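Local coordinates for protein YrdA (Escherichia coli, PDB 3TIS) that probably binds zinc and belongs to the gamma-class carbonic anhydrase family, assembling as a trimer, at residues M107-L112 with A125-P130. The protein carries 1 engineered substitution. Numbering follows the deposited sequence.
Sequences MGSILL and AGSLVP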
loop_
_atom_site.group_PDB
_atom_site.type_symbol
_atom_site.label_atom_id
_atom_site.label_comp_id
_atom_site.label_asym_id
_atom_site.label_seq_id
_atom_site.Cartn_x
_atom_site.Cartn_y
_atom_site.Cartn_z
ATOM N N MET B 107 -6.218 9.365 -2.859
ATOM C CA MET B 107 -5.557 8.073 -2.860
ATOM C C MET B 107 -4.066 8.229 -2.583
ATOM O O MET B 107 -3.441 9.192 -3.032
ATOM C CB MET B 107 -5.764 7.392 -4.212
ATOM C CG MET B 107 -5.137 8.143 -5.381
ATOM S SD MET B 107 -5.607 7.453 -7.000
ATOM C CE MET B 107 -7.020 8.464 -7.363
ATOM N N GLY B 108 -3.515 7.280 -1.831
ATOM C CA GLY B 108 -2.100 7.285 -1.505
ATOM C C GLY B 108 -1.652 8.194 -0.371
ATOM O O GLY B 108 -0.462 8.232 -0.034
ATOM N N SER B 109 -2.583 8.936 0.218
ATOM C CA SER B 109 -2.231 9.834 1.308
ATOM C C SER B 109 -2.014 9.092 2.611
ATOM O O SER B 109 -2.463 7.950 2.784
ATOM C CB SER B 109 -3.311 10.897 1.499
ATOM O OG SER B 109 -3.269 11.838 0.442
ATOM N N ILE B 110 -1.313 9.753 3.524
ATOM C CA ILE B 110 -1.017 9.194 4.834
ATOM C C ILE B 110 -1.375 10.232 5.882
ATOM O O ILE B 110 -0.837 11.337 5.872
ATOM C CB ILE B 110 0.484 8.873 4.988
ATOM C CG1 ILE B 110 0.917 7.852 3.936
ATOM C CG2 ILE B 110 0.761 8.347 6.395
ATOM C CD1 ILE B 110 2.405 7.616 3.910
ATOM N N LEU B 111 -2.290 9.880 6.774
ATOM C CA LEU B 111 -2.697 10.787 7.838
ATOM C C LEU B 111 -2.226 10.175 9.142
ATOM O O LEU B 111 -2.627 9.069 9.497
ATOM C CB LEU B 111 -4.222 10.972 7.851
ATOM C CG LEU B 111 -4.788 12.065 6.929
ATOM C CD1 LEU B 111 -4.433 11.759 5.483
ATOM C CD2 LEU B 111 -6.300 12.158 7.110
ATOM N N LEU B 112 -1.363 10.897 9.848
ATOM C CA LEU B 112 -0.815 10.403 11.100
ATOM C C LEU B 112 -1.618 10.775 12.347
ATOM O O LEU B 112 -2.565 11.566 12.302
ATOM C CB LEU B 112 0.632 10.870 11.240
ATOM C CG LEU B 112 1.539 10.425 10.088
ATOM C CD1 LEU B 112 2.929 11.018 10.258
ATOM C CD2 LEU B 112 1.605 8.901 10.033
ATOM N N ALA B 125 -4.054 13.571 -3.623
ATOM C CA ALA B 125 -3.447 12.249 -3.629
ATOM C C ALA B 125 -1.973 12.306 -3.240
ATOM O O ALA B 125 -1.286 13.290 -3.502
ATOM C CB ALA B 125 -3.597 11.621 -5.009
ATOM N N GLY B 126 -1.502 11.240 -2.602
ATOM C CA GLY B 126 -0.111 11.156 -2.197
ATOM C C GLY B 126 0.344 12.171 -1.168
ATOM O O GLY B 126 1.541 12.421 -1.048
ATOM N N SER B 127 -0.593 12.749 -0.421
ATOM C CA SER B 127 -0.246 13.741 0.598
ATOM C C SER B 127 0.141 13.100 1.933
ATOM O O SER B 127 -0.158 11.934 2.189
ATOM C CB SER B 127 -1.420 14.701 0.835
ATOM O OG SER B 127 -1.797 15.363 -0.360
ATOM N N LEU B 128 0.807 13.881 2.776
ATOM C CA LEU B 128 1.221 13.425 4.095
ATOM C C LEU B 128 0.739 14.454 5.114
ATOM O O LEU B 128 1.121 15.622 5.062
ATOM C CB LEU B 128 2.757 13.285 4.161
ATOM C CG LEU B 128 3.460 12.783 5.435
ATOM C CD1 LEU B 128 3.310 13.794 6.562
ATOM C CD2 LEU B 128 2.893 11.433 5.850
ATOM N N VAL B 129 -0.117 14.014 6.029
ATOM C CA VAL B 129 -0.631 14.892 7.065
ATOM C C VAL B 129 0.106 14.563 8.359
ATOM O O VAL B 129 -0.070 13.489 8.930
ATOM C CB VAL B 129 -2.149 14.705 7.255
ATOM C CG1 VAL B 129 -2.644 15.562 8.405
ATOM C CG2 VAL B 129 -2.873 15.103 5.991
ATOM N N PRO B 130 0.960 15.491 8.824
ATOM C CA PRO B 130 1.767 15.372 10.043
ATOM C C PRO B 130 0.922 15.139 11.291
ATOM O O PRO B 130 -0.272 15.462 11.316
ATOM C CB PRO B 130 2.495 16.711 10.107
ATOM C CG PRO B 130 2.556 17.147 8.689
ATOM C CD PRO B 130 1.190 16.796 8.183
#
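Ile-110 and Leu-128 are paired in parallel, as are Leu-111 and Val-129. Three backbone bonds hold them: Ile-110 N to Ser-127 O, Val-129 N to Ile-110 O (2.8 Å), and Leu-112 N to Val-129 O. The middle one is almost straight. On one face of the sheet, Leu-128 CD2 lies 3.6 Å from Ile-110 CB. CG of Leu-128 is anti to the backbone N (chi1 -178°), and chi2 of -67° then turns CD2 back to the neighbouring strand. On the other face, Val-129 CG2 touches both CG and CD1 of Leu-111, with 3.7 Å to CG.

These are successive coils of the left-handed parallel beta-helix built from hexapeptide repeats. Before the strands, the coils keep the same alignment. Met-107 O accepts Gly-126 N at 2.9 Å, and Ser-109 OG accepts Ser-127 N at 3.0 Å. Ser-109 OG sits beside its own backbone N (chi1 -72°), where it meets the next coil. Gly-108 and Gly-126 both have positive phi, a conformation that favours glycine.

Strand 93-95 continues the stack beyond Leu-111, whose side chain packs on Leu-94. Ser-127 OG bonds to Gly-124 O, which ties its side chain to its own coil. The contact also borders other subunits: Met-107, its side chain about 5 Å from a bound zinc ion, packs on His-95 of the second subunit, and Ile-110 on Gly-108 of the third.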